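Local coordinates for Ent-copalyl diphosphate synthase (PDB 5BP8), which is a largely helical enzyme of the terpene cyclase class, related to the squalene-hopene cyclases, at residues V313-A316 against L317-G321; N352-I355 against L356-L359; G360-V363 against T364-D368. All coordinates share one frame; numbering follows the deposited sequence.

Contact 2 lies wholly in the interior, contact 1 is partly buried, and contact 3 reaches the surface, its T364, R366 and P367 being exposed. Contacts 2 and 3 are successive parts of helix 349-365, whereas contact 1 is the end of the preceding helix, 307-319. The two helices pack together largely through F315, with A318 also against H361: F315 CE2 lies 3.6 Å from E357 OE1 of contact 2, and F315 CE1 lies 3.6 Å from H361 CB of contact 3. Chemistry follows place. The helix ends add side-chain bonds to carbonyls, from H320 ND1 in 317-321 and from T364 OG1 and R366 NH1 in 364-368, while the buried middle turn combines regular backbone bonds with a water bridge.

Contact 1. Residues V313-A316 against L317-G321; sequences VLFA and LAQHG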
# COMPACT_ATOMS: atom_id res chain seq x y z
N VAL A 313 0.91 -1.87 16.03
CA VAL A 313 -0.26 -1.90 16.88
C VAL A 313 0.14 -2.02 18.35
O VAL A 313 -0.41 -1.29 19.19
CB VAL A 313 -1.24 -3.00 16.45
CG1 VAL A 313 -2.26 -3.28 17.54
CG2 VAL A 313 -1.95 -2.59 15.18
N LEU A 314 1.11 -2.88 18.65
CA LEU A 314 1.62 -3.01 20.03
C LEU A 314 2.21 -1.69 20.52
O LEU A 314 1.94 -1.27 21.63
CB LEU A 314 2.67 -4.11 20.11
CG LEU A 314 2.13 -5.54 20.05
CD1 LEU A 314 3.22 -6.53 19.70
CD2 LEU A 314 1.48 -5.89 21.40
N PHE A 315 2.99 -1.04 19.66
CA PHE A 315 3.60 0.25 19.96
C PHE A 315 2.53 1.31 20.17
O PHE A 315 2.58 2.08 21.13
CB PHE A 315 4.58 0.61 18.81
CG PHE A 315 5.43 1.85 19.02
CD1 PHE A 315 6.06 2.12 20.24
CD2 PHE A 315 5.70 2.71 17.94
CE1 PHE A 315 6.84 3.26 20.38
CE2 PHE A 315 6.49 3.83 18.07
CZ PHE A 315 7.08 4.10 19.29
N ALA A 316 1.53 1.34 19.29
CA ALA A 316 0.46 2.31 19.42
C ALA A 316 -0.32 2.15 20.73
O ALA A 316 -0.60 3.15 21.42
CB ALA A 316 -0.50 2.19 18.24
N LEU A 317 -0.67 0.91 21.04
CA LEU A 317 -1.40 0.62 22.26
C LEU A 317 -0.59 1.02 23.48
O LEU A 317 -1.10 1.74 24.37
CB LEU A 317 -1.82 -0.84 22.33
CG LEU A 317 -2.99 -1.24 21.43
CD1 LEU A 317 -3.07 -2.76 21.32
CD2 LEU A 317 -4.32 -0.65 21.89
N ALA A 318 0.68 0.62 23.51
CA ALA A 318 1.55 0.89 24.66
C ALA A 318 1.82 2.37 24.87
O ALA A 318 1.91 2.84 26.01
CB ALA A 318 2.83 0.09 24.55
N GLN A 319 1.95 3.12 23.79
CA GLN A 319 2.11 4.56 23.90
C GLN A 319 0.87 5.28 24.43
O GLN A 319 0.96 6.44 24.84
CB GLN A 319 2.54 5.20 22.58
CG GLN A 319 3.92 4.80 22.15
CD GLN A 319 4.43 5.63 21.00
OE1 GLN A 319 5.24 6.52 21.20
NE2 GLN A 319 3.97 5.32 19.78
N HIS A 320 -0.27 4.62 24.37
CA HIS A 320 -1.50 5.24 24.82
C HIS A 320 -2.11 4.53 26.03
O HIS A 320 -3.32 4.52 26.21
CB HIS A 320 -2.47 5.36 23.65
CG HIS A 320 -1.98 6.28 22.59
ND1 HIS A 320 -1.18 5.85 21.55
CD2 HIS A 320 -2.12 7.61 22.43
CE1 HIS A 320 -0.87 6.88 20.79
NE2 HIS A 320 -1.41 7.96 21.31
N GLY A 321 -1.25 3.92 26.83
CA GLY A 321 -1.64 3.40 28.14
C GLY A 321 -2.12 1.97 28.19
O GLY A 321 -2.65 1.54 29.22
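The F315 ring carries the Q319 amide flat on one face: the planes are only 10° apart, and NE2 lies 3.3 Å above the ring plane, over its centre. F315 and Q319, one turn apart, cross obliquely. A chi1 of -173° sends the F315 ring out from the helix, and the Q319 chain, CG beside its backbone N, runs back down to lay the amide over it; ring atom CE1 lies 3.4 Å from Q319 CD. The H320 ring, by contrast, is used at its edge. Its ND1 donates to A316 O over 2.8 Å with an angle of 168° at hydrogen, and the acceptor lies in the ring plane as the donor lies in the carbonyl plane. H320 N bonds mainly to L317 O (3.0 Å) and only weakly to A316 O, where the helix ends. On another flank V313 CG1 and L317 CD1 lie side by side, 3.9 Å apart. Beyond the segments, H320 NE2 is hydrogen-bonded to Y278 OH, Q319 NE2 makes a weak hydrogen bond to N269 OD1 on helix 260-274, and H361 of helix 349-365 meets F315 edge-to-face. V313 faces helices 260-274 and 282-291, and L317 also packs on 282-291.

Contact 2. Residues N352-I355 against L356-L359; sequences NAHI and LEAL
Main-chain bonding between N352-I355 and L356-L359 is that of an uninterrupted alpha-helix: each N-H of the second four residues donates to the carbonyl four positions earlier, from L356 N to N352 O at 2.8 Å through to L359 N to I355 O at 2.9 Å, the latter with an N-H...O angle of 171°. A water adds a polar bridge. It donates to H354 O at 3.0 Å and to E357 OE1 at 3.1 Å, so H354 O takes the water as well as A358 N, and the buried carboxylate gains a hydrogen-bond donor. Between flat groups the contact is looser. H354 and E357 run side by side, with OE1 near the ring plane at the edge, 3.5 Å from H354 CD2, while ring and carboxylate planes are turned 30° apart. Apolar packing occupies a separate flank, where I355 CG2, anti to the backbone N, extends to L359 CD1 at 3.8 Å; I380 and I377 of helix 370-386 cover these two residues. H354 ND1 is hydrogen-bonded to D308 OD1 on helix 307-319. D308 is the second aspartate of a D-S-D-D sequence that matches the DXDD motif of class II terpene cyclases, and a histidine held against that motif resembles the histidine-aspartate pair of squalene-hopene cyclases.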
# COMPACT_ATOMS: atom_id res chain seq x y z
N ASN A 352 11.39 -4.34 10.54
CA ASN A 352 12.37 -4.46 11.62
C ASN A 352 12.49 -3.20 12.45
O ASN A 352 12.57 -3.27 13.68
CB ASN A 352 13.70 -4.94 11.09
CG ASN A 352 13.72 -6.45 10.87
OD1 ASN A 352 14.14 -7.22 11.76
ND2 ASN A 352 13.23 -6.88 9.72
N ALA A 353 12.48 -2.03 11.79
CA ALA A 353 12.36 -0.75 12.50
C ALA A 353 11.15 -0.71 13.44
O ALA A 353 11.28 -0.30 14.61
CB ALA A 353 12.31 0.43 11.53
N HIS A 354 9.97 -1.12 12.95
CA HIS A 354 8.78 -1.06 13.76
C HIS A 354 8.82 -2.07 14.94
O HIS A 354 8.34 -1.78 16.04
CB HIS A 354 7.52 -1.18 12.87
CG HIS A 354 7.36 -0.02 11.94
ND1 HIS A 354 6.75 -0.12 10.70
CD2 HIS A 354 7.76 1.26 12.06
CE1 HIS A 354 6.80 1.06 10.10
NE2 HIS A 354 7.41 1.91 10.90
N ILE A 355 9.45 -3.21 14.70
CA ILE A 355 9.66 -4.19 15.76
C ILE A 355 10.63 -3.64 16.80
O ILE A 355 10.40 -3.81 18.00
CB ILE A 355 10.11 -5.54 15.19
CG1 ILE A 355 8.94 -6.14 14.41
CG2 ILE A 355 10.46 -6.54 16.30
CD1 ILE A 355 9.31 -7.26 13.50
N LEU A 356 11.67 -2.96 16.35
CA LEU A 356 12.58 -2.30 17.29
C LEU A 356 11.84 -1.31 18.19
O LEU A 356 12.09 -1.27 19.42
CB LEU A 356 13.73 -1.64 16.56
CG LEU A 356 14.74 -0.85 17.40
CD1 LEU A 356 15.36 -1.76 18.44
CD2 LEU A 356 15.83 -0.26 16.55
N GLU A 357 10.92 -0.54 17.62
CA GLU A 357 10.12 0.38 18.42
C GLU A 357 9.22 -0.35 19.41
O GLU A 357 9.15 0.04 20.58
CB GLU A 357 9.29 1.32 17.56
CG GLU A 357 10.15 2.20 16.64
CD GLU A 357 9.31 3.09 15.75
OE1 GLU A 357 8.26 2.60 15.23
OE2 GLU A 357 9.70 4.28 15.58
N ALA A 358 8.48 -1.37 18.96
CA ALA A 358 7.56 -2.04 19.86
C ALA A 358 8.34 -2.65 21.05
O ALA A 358 7.94 -2.48 22.22
CB ALA A 358 6.80 -3.12 19.14
N LEU A 359 9.43 -3.34 20.74
CA LEU A 359 10.24 -3.99 21.77
C LEU A 359 10.94 -2.98 22.67
O LEU A 359 10.85 -3.07 23.91
CB LEU A 359 11.25 -4.95 21.15
CG LEU A 359 10.65 -6.11 20.36
CD1 LEU A 359 11.76 -7.00 19.87
CD2 LEU A 359 9.64 -6.93 21.16
O HOH W 1 6.20 0.34 15.59

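Contact 3. Residues G360-V363 against T364-D368; sequences GHHV and TVRPD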
# COMPACT_ATOMS: atom_id res chain seq x y z
N GLY A 360 11.62 -2.02 22.05
CA GLY A 360 12.34 -0.99 22.78
C GLY A 360 11.43 -0.19 23.68
O GLY A 360 11.78 0.11 24.85
N HIS A 361 10.24 0.12 23.18
CA HIS A 361 9.32 0.88 23.97
C HIS A 361 8.77 0.04 25.13
O HIS A 361 8.58 0.56 26.24
CB HIS A 361 8.15 1.39 23.15
CG HIS A 361 7.18 2.18 23.97
ND1 HIS A 361 6.04 1.62 24.49
CD2 HIS A 361 7.20 3.46 24.40
CE1 HIS A 361 5.38 2.54 25.17
NE2 HIS A 361 6.06 3.66 25.13
N HIS A 362 8.52 -1.24 24.85
CA HIS A 362 8.05 -2.15 25.88
C HIS A 362 9.05 -2.23 27.04
O HIS A 362 8.63 -2.13 28.20
CB HIS A 362 7.84 -3.56 25.36
CG HIS A 362 7.31 -4.49 26.42
ND1 HIS A 362 5.99 -4.49 26.80
CD2 HIS A 362 7.93 -5.39 27.21
CE1 HIS A 362 5.80 -5.39 27.76
NE2 HIS A 362 6.97 -5.94 28.03
N VAL A 363 10.33 -2.47 26.74
CA VAL A 363 11.34 -2.66 27.80
C VAL A 363 11.62 -1.38 28.57
O VAL A 363 12.13 -1.43 29.70
CB VAL A 363 12.66 -3.30 27.32
CG1 VAL A 363 12.41 -4.62 26.63
CG2 VAL A 363 13.50 -2.36 26.46
N THR A 364 11.28 -0.25 27.95
CA THR A 364 11.30 1.04 28.61
C THR A 364 10.17 1.15 29.63
O THR A 364 10.40 1.51 30.79
CB THR A 364 11.24 2.19 27.59
OG1 THR A 364 12.42 2.13 26.77
CG2 THR A 364 11.19 3.55 28.28
N VAL A 365 8.96 0.81 29.22
CA VAL A 365 7.77 0.99 30.04
C VAL A 365 7.49 -0.21 31.00
O VAL A 365 6.71 -0.09 31.96
CB VAL A 365 6.58 1.27 29.10
CG1 VAL A 365 6.00 -0.03 28.53
CG2 VAL A 365 5.49 2.07 29.81
N ARG A 366 8.12 -1.36 30.74
CA ARG A 366 8.07 -2.53 31.62
C ARG A 366 9.50 -3.02 31.82
O ARG A 366 9.87 -4.06 31.28
CB ARG A 366 7.23 -3.65 31.02
CG ARG A 366 5.74 -3.35 30.97
CD ARG A 366 5.09 -3.40 32.35
NE ARG A 366 3.65 -3.12 32.28
CZ ARG A 366 3.12 -1.90 32.13
NH1 ARG A 366 3.89 -0.82 32.00
NH2 ARG A 366 1.80 -1.75 32.09
N PRO A 367 10.29 -2.26 32.61
CA PRO A 367 11.71 -2.56 32.78
C PRO A 367 12.01 -3.99 33.24
O PRO A 367 13.06 -4.50 32.92
CB PRO A 367 12.20 -1.54 33.82
CG PRO A 367 11.11 -0.55 33.99
CD PRO A 367 9.84 -1.13 33.43
N ASP A 368 11.08 -4.63 33.96
CA ASP A 368 11.25 -6.04 34.36
C ASP A 368 11.34 -7.02 33.17
O ASP A 368 11.85 -8.14 33.32
CB ASP A 368 10.10 -6.49 35.31
CG ASP A 368 10.18 -5.82 36.71
OD1 ASP A 368 11.16 -5.12 37.00
OD2 ASP A 368 9.24 -5.98 37.51
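The last turn of helix 349-365 carries a threonine, T364, bonded back to G360 O and ends ahead of P367, whose CA meets V363 O. T364 grips G360 O twice: OG1 donates over 2.9 Å and the backbone N over 3.2 Å, from opposite faces of the carbonyl plane. The hydroxyl gets there because OG1 stands beside its own backbone N (chi1 -63°). V365 N to H361 O, 3.0 Å, continues the helical pattern, and R366 N to H362 O is its last bond, short at 2.7 Å but bent, 143° at the hydrogen. R366 is the first residue to leave helical backbone angles. Its CB sits over one face of the H362 ring in a CH-pi contact, 4.1 Å from the ring centroid and 25° off the normal, displaced toward the rim. The chain then bends at chi2, and NH1 turns back to V365 O at 2.9 Å, approaching from above the carbonyl plane although the oxygen lies in the guanidinium plane. H362 has a further tie, since its NE2 is hydrogen-bonded to D369 OD2, and its ring meets that of Y373. P367 CA makes a CA-H...O contact with V363 O at 3.3 Å. The i+4 donor that V363 O would take in a continuing helix is missing at P367, as is usual where proline follows a helix end; a 3-10 segment then leads to helix 370-386.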